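Local coordinates for Peptidase_M23 domain-containing protein (Enterococcus faecalis, PDB 6SMK) that is a prophage-encoded M23-family zinc metallopeptidase domain that probably cleaves peptidoglycan as a D,L-endopeptidase, at residues F4-F8 against H111-R115; R14-Y18 against H123-D127. The protein carries 1 engineered substitution. All blocks are in the same frame, centred on the assembly; numbering follows the deposited sequence.

Contact 1: F4-F8 against H111-R115; sequences FAPHF and HYELR. With ZN (zinc ion), chain F.
Y112 reaches from strand 109-116 into the loop that carries F4 and P6, a worked example of how one tyrosine can serve a loop with its ring and its hydroxyl separately. The polar part is a single hydrogen bond. Y112 OH donates to F4 O at 2.5 Å, with the C=O...O angle at 155° and the donor tilted modestly from the carbonyl plane. F4 O lies at the edge of the Y112 ring, near its plane.

The apolar part lies over one face of the same ring. P6 CB stands 3.6 Å from the Y112 ring centroid and nearly on its normal, a CH-pi contact, while P6 CD packs on Y112 CE2 at 3.5 Å. With CG anti to the backbone N (chi1 178°), Y112 places its ring against P6. F8 CE2 comes obliquely to Y112 CD1. Separately, F4 CB meets L114 CD2 at 3.6 Å, and the F4 phenyl meets the ring of Y46. Y76 adds an edge-to-face partner to the Y112 ring.

On the alternate residues H111 is a zinc ligand, and E113 and R115 stand behind it as further shells. H111 ND1 binds zinc at 2.0 Å, with H29, D33 and a water as the other ligands. H111 NE2 donates to E113 OE1 at 3.0 Å through the anti lone pair of that oxygen. R115 NE forms a salt bridge with E113 OE2 from above the carboxylate plane at 2.7 Å, and T30 also bonds OE1.

Strand alternation therefore separates two tasks: Y112 and L114 fasten the N-terminal loop, while E113, itself anchored by R115, probably helps fix the rotation of the zinc-bound imidazole.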
loop_
_atom_site.group_PDB
_atom_site.type_symbol
_atom_site.label_atom_id
_atom_site.label_comp_id
_atom_site.label_asym_id
_atom_site.label_seq_id
_atom_site.Cartn_x
_atom_site.Cartn_y
_atom_site.Cartn_z
ATOM N N PHE A 4 -11.250 0.739 -5.751
ATOM C CA PHE A 4 -9.936 1.293 -5.442
ATOM C C PHE A 4 -8.855 0.229 -5.560
ATOM O O PHE A 4 -7.811 0.316 -4.907
ATOM C CB PHE A 4 -9.919 1.952 -4.061
ATOM C CG PHE A 4 -10.691 3.226 -4.015
ATOM C CD1 PHE A 4 -12.051 3.216 -3.773
ATOM C CD2 PHE A 4 -10.070 4.434 -4.274
ATOM C CE1 PHE A 4 -12.770 4.394 -3.761
ATOM C CE2 PHE A 4 -10.785 5.621 -4.255
ATOM C CZ PHE A 4 -12.133 5.599 -4.001
ATOM N N ALA A 5 -9.094 -0.767 -6.407
ATOM C CA ALA A 5 -8.072 -1.743 -6.718
ATOM C C ALA A 5 -6.806 -1.039 -7.198
ATOM O O ALA A 5 -6.876 0.016 -7.835
ATOM C CB ALA A 5 -8.573 -2.703 -7.790
ATOM N N PRO A 6 -5.634 -1.592 -6.891
ATOM C CA PRO A 6 -4.379 -1.026 -7.408
ATOM C C PRO A 6 -4.152 -1.393 -8.863
ATOM O O PRO A 6 -4.457 -2.508 -9.297
ATOM C CB PRO A 6 -3.313 -1.678 -6.523
ATOM C CG PRO A 6 -3.924 -3.010 -6.156
ATOM C CD PRO A 6 -5.410 -2.773 -6.036
ATOM N N HIS A 7 -3.584 -0.448 -9.617
ATOM C CA HIS A 7 -3.287 -0.658 -11.034
ATOM C C HIS A 7 -1.858 -0.202 -11.340
ATOM O O HIS A 7 -1.593 0.628 -12.208
ATOM C CB HIS A 7 -4.312 0.049 -11.899
ATOM C CG HIS A 7 -5.700 -0.470 -11.714
ATOM N ND1 HIS A 7 -6.661 0.216 -11.004
ATOM C CD2 HIS A 7 -6.287 -1.611 -12.139
ATOM C CE1 HIS A 7 -7.784 -0.477 -11.006
ATOM N NE2 HIS A 7 -7.585 -1.589 -11.690
ATOM N N PHE A 8 -0.917 -0.769 -10.599
ATOM C CA PHE A 8 0.486 -0.505 -10.858
ATOM C C PHE A 8 0.861 -1.071 -12.206
ATOM O O PHE A 8 0.405 -2.150 -12.590
ATOM C CB PHE A 8 1.361 -1.140 -9.790
ATOM C CG PHE A 8 1.232 -0.501 -8.448
ATOM C CD1 PHE A 8 1.786 0.742 -8.199
ATOM C CD2 PHE A 8 0.563 -1.148 -7.427
ATOM C CE1 PHE A 8 1.676 1.323 -6.965
ATOM C CE2 PHE A 8 0.456 -0.575 -6.188
ATOM C CZ PHE A 8 1.015 0.658 -5.953
ATOM N N HIS A 111 3.473 -2.933 -0.650
ATOM C CA HIS A 111 2.281 -3.526 -0.085
ATOM C C HIS A 111 1.192 -2.467 -0.151
ATOM O O HIS A 111 1.320 -1.400 0.460
ATOM C CB HIS A 111 2.567 -3.989 1.344
ATOM C CG HIS A 111 1.372 -4.499 2.079
ATOM N ND1 HIS A 111 1.125 -5.841 2.251
ATOM C CD2 HIS A 111 0.363 -3.846 2.698
ATOM C CE1 HIS A 111 0.011 -5.994 2.941
ATOM N NE2 HIS A 111 -0.470 -4.798 3.225
ATOM N N TYR A 112 0.159 -2.740 -0.934
ATOM C CA TYR A 112 -0.965 -1.830 -1.104
ATOM C C TYR A 112 -2.123 -2.348 -0.265
ATOM O O TYR A 112 -2.605 -3.463 -0.494
ATOM C CB TYR A 112 -1.339 -1.738 -2.582
ATOM C CG TYR A 112 -2.518 -0.861 -2.936
ATOM C CD1 TYR A 112 -2.334 0.466 -3.324
ATOM C CD2 TYR A 112 -3.814 -1.376 -2.945
ATOM C CE1 TYR A 112 -3.408 1.265 -3.681
ATOM C CE2 TYR A 112 -4.892 -0.589 -3.303
ATOM C CZ TYR A 112 -4.685 0.728 -3.667
ATOM O OH TYR A 112 -5.760 1.508 -4.020
ATOM N N GLU A 113 -2.542 -1.559 0.721
ATOM C CA GLU A 113 -3.587 -1.954 1.657
ATOM C C GLU A 113 -4.709 -0.931 1.638
ATOM O O GLU A 113 -4.462 0.277 1.569
ATOM C CB GLU A 113 -3.035 -2.102 3.082
ATOM C CG GLU A 113 -4.067 -2.516 4.107
ATOM C CD GLU A 113 -3.446 -3.049 5.380
ATOM O OE1 GLU A 113 -2.392 -3.713 5.283
ATOM O OE2 GLU A 113 -4.008 -2.810 6.474
ATOM N N LEU A 114 -5.941 -1.420 1.693
ATOM C CA LEU A 114 -7.117 -0.562 1.722
ATOM C C LEU A 114 -7.754 -0.639 3.106
ATOM O O LEU A 114 -8.151 -1.723 3.550
ATOM C CB LEU A 114 -8.103 -0.978 0.633
ATOM C CG LEU A 114 -8.756 0.171 -0.120
ATOM C CD1 LEU A 114 -7.716 1.230 -0.412
ATOM C CD2 LEU A 114 -9.367 -0.346 -1.400
ATOM N N ARG A 115 -7.838 0.504 3.791
ATOM C CA ARG A 115 -8.378 0.576 5.149
ATOM C C ARG A 115 -9.615 1.464 5.184
ATOM O O ARG A 115 -9.621 2.557 4.603
ATOM C CB ARG A 115 -7.339 1.103 6.147
ATOM C CG ARG A 115 -6.420 0.038 6.717
ATOM C CD ARG A 115 -5.212 0.633 7.423
ATOM N NE ARG A 115 -4.143 -0.352 7.557
ATOM C CZ ARG A 115 -2.931 -0.107 8.051
ATOM N NH1 ARG A 115 -2.599 1.107 8.483
ATOM N NH2 ARG A 115 -2.043 -1.092 8.120
HETATM ZN ZN ZN F . 2.069 -7.595 2.228
HETATM O O HOH W 1 4.293 -7.707 2.855
#

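Contact 2: R14-Y18 against H123-D127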
loop_
_atom_site.group_PDB
_atom_site.type_symbol
_atom_site.label_atom_id
_atom_site.label_comp_id
_atom_site.label_asym_id
_atom_site.label_seq_id
_atom_site.Cartn_x
_atom_site.Cartn_y
_atom_site.Cartn_z
ATOM N N ARG A 14 2.571 -8.302 -9.523
ATOM C CA ARG A 14 1.778 -8.842 -8.428
ATOM C C ARG A 14 2.244 -10.237 -8.057
ATOM O O ARG A 14 2.429 -11.094 -8.932
ATOM C CB ARG A 14 0.316 -8.881 -8.857
ATOM C CG ARG A 14 -0.687 -9.219 -7.819
ATOM C CD ARG A 14 -1.961 -8.486 -8.184
ATOM N NE ARG A 14 -3.150 -9.023 -7.541
ATOM C CZ ARG A 14 -4.279 -8.341 -7.422
ATOM N NH1 ARG A 14 -4.357 -7.107 -7.899
ATOM N NH2 ARG A 14 -5.320 -8.888 -6.819
ATOM N N THR A 15 2.411 -10.472 -6.756
ATOM C CA THR A 15 2.930 -11.743 -6.260
ATOM C C THR A 15 1.979 -12.420 -5.285
ATOM O O THR A 15 1.537 -13.544 -5.541
ATOM C CB THR A 15 4.299 -11.538 -5.605
ATOM O OG1 THR A 15 4.144 -10.726 -4.432
ATOM C CG2 THR A 15 5.240 -10.875 -6.567
ATOM N N SER A 16 1.664 -11.792 -4.165
ATOM C CA SER A 16 0.765 -12.389 -3.191
ATOM C C SER A 16 -0.531 -11.591 -3.149
ATOM O O SER A 16 -0.508 -10.363 -2.996
ATOM C CB SER A 16 1.418 -12.453 -1.816
ATOM O OG SER A 16 1.189 -11.246 -1.127
ATOM N N ASP A 17 -1.653 -12.302 -3.268
ATOM C CA ASP A 17 -2.974 -11.707 -3.320
ATOM C C ASP A 17 -3.430 -11.293 -1.922
ATOM O O ASP A 17 -2.725 -11.475 -0.922
ATOM C CB ASP A 17 -3.950 -12.690 -3.953
ATOM C CG ASP A 17 -4.169 -12.424 -5.423
ATOM O OD1 ASP A 17 -3.738 -11.351 -5.895
ATOM O OD2 ASP A 17 -4.780 -13.283 -6.100
ATOM N N TYR A 18 -4.629 -10.726 -1.844
ATOM C CA TYR A 18 -5.186 -10.322 -0.562
ATOM C C TYR A 18 -5.986 -11.474 0.028
ATOM O O TYR A 18 -6.625 -12.239 -0.702
ATOM C CB TYR A 18 -6.077 -9.085 -0.712
ATOM C CG TYR A 18 -6.927 -8.811 0.508
ATOM C CD1 TYR A 18 -6.387 -8.206 1.626
ATOM C CD2 TYR A 18 -8.257 -9.196 0.556
ATOM C CE1 TYR A 18 -7.153 -7.972 2.752
ATOM C CE2 TYR A 18 -9.027 -8.972 1.676
ATOM C CZ TYR A 18 -8.480 -8.355 2.773
ATOM O OH TYR A 18 -9.265 -8.136 3.897
ATOM N N HIS A 123 -8.815 -3.286 7.462
ATOM C CA HIS A 123 -8.456 -3.513 6.072
ATOM C C HIS A 123 -9.590 -4.216 5.347
ATOM O O HIS A 123 -10.358 -4.976 5.939
ATOM C CB HIS A 123 -7.174 -4.333 5.969
ATOM C CG HIS A 123 -7.257 -5.666 6.638
ATOM N ND1 HIS A 123 -8.092 -6.670 6.200
ATOM C CD2 HIS A 123 -6.618 -6.155 7.725
ATOM C CE1 HIS A 123 -7.953 -7.726 6.981
ATOM N NE2 HIS A 123 -7.067 -7.438 7.915
ATOM N N VAL A 124 -9.693 -3.955 4.050
ATOM C CA VAL A 124 -10.711 -4.550 3.203
ATOM C C VAL A 124 -10.033 -5.120 1.958
ATOM O O VAL A 124 -8.831 -4.946 1.744
ATOM C CB VAL A 124 -11.799 -3.533 2.818
ATOM C CG1 VAL A 124 -12.547 -3.094 4.042
ATOM C CG2 VAL A 124 -11.183 -2.342 2.101
ATOM N N ASN A 125 -10.823 -5.796 1.131
ATOM C CA ASN A 125 -10.338 -6.351 -0.127
ATOM C C ASN A 125 -10.298 -5.330 -1.259
ATOM O O ASN A 125 -11.334 -5.035 -1.874
ATOM C CB ASN A 125 -11.211 -7.520 -0.557
ATOM C CG ASN A 125 -10.528 -8.399 -1.565
ATOM O OD1 ASN A 125 -9.580 -7.980 -2.238
ATOM N ND2 ASN A 125 -10.989 -9.629 -1.664
ATOM N N PRO A 126 -9.117 -4.818 -1.602
ATOM C CA PRO A 126 -9.052 -3.783 -2.641
ATOM C C PRO A 126 -9.589 -4.261 -3.978
ATOM O O PRO A 126 -10.106 -3.454 -4.762
ATOM C CB PRO A 126 -7.554 -3.459 -2.710
ATOM C CG PRO A 126 -6.934 -4.141 -1.546
ATOM C CD PRO A 126 -7.783 -5.320 -1.258
ATOM N N ASP A 127 -9.500 -5.564 -4.244
ATOM C CA ASP A 127 -10.041 -6.110 -5.479
ATOM C C ASP A 127 -11.560 -6.036 -5.524
ATOM O O ASP A 127 -12.134 -5.900 -6.605
ATOM C CB ASP A 127 -9.601 -7.564 -5.655
ATOM C CG ASP A 127 -8.138 -7.702 -6.053
ATOM O OD1 ASP A 127 -7.654 -6.933 -6.920
ATOM O OD2 ASP A 127 -7.472 -8.597 -5.493
#
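The Y18 ring has V124 O and P126 CD over one face, both displaced toward its rim, and H123 ND1 at its edge, in plane. N125 CA lies over that same face, 3.4 Å from Y18 CE2, while N125 CG comes slantwise to the rim at Y18 CD2, its amide inclined 46° to the ring. At the edge, Y18 OH and H123 ND1 share a hydrogen bond of 3.0 Å, and the two rings meet obliquely. A chi1 of 167° extends the Y18 ring opposite its own amide nitrogen, so that it lies along N125 and reaches H123.

The second flat group, the R14 guanidinium, has the carboxylates of D17 and D127 at its edge, in plane, and the three form a salt-bridge network. R14 NH2 donates to D127 OD1 at 3.0 Å, using the syn lone pair, with the two planes nearly coplanar; its bond to D127 OD2 is weak, as is that from NH1 to OD1. R14 NE and NH2 both grip D17 OD1, at 2.9 Å from NE, and NH1 also reaches Y34 OH. R14 thus bridges two aspartates whose like charges it would help to offset.

Beside this network, N125 OD1 accepts from D127 N at 3.1 Å, an Asx turn that shapes the chain just before D127.

Charge pairing and ring packing thus divide the work at this surface contact: R14 ties segment 14-18 to D127, while Y18 lies against segment 123-127 and ends at H123.

Overall arrangement
The two contacts illustrate how an antiparallel M23 sheet joins its zinc site to its periphery. Their centres lie about 7 Å apart, and strands 109-116 and 122-124, which follow one another in the chain, supply one side of each. L114 O and V124 N, 2.8 Å apart, probably hydrogen-bond between those strands, while L114 CD2 packs on P126 CA at 3.7 Å and A5 CB on P126 O at 3.5 Å. Contact 1 contains a metal ligand; contact 2 borders the site, the side chain of Y18 coming within about 8 Å of zinc and about 5 Å of that of H29. E113, hydrogen-bonded to zinc ligand H111, also packs OE2 against H123 CB at 3.5 Å.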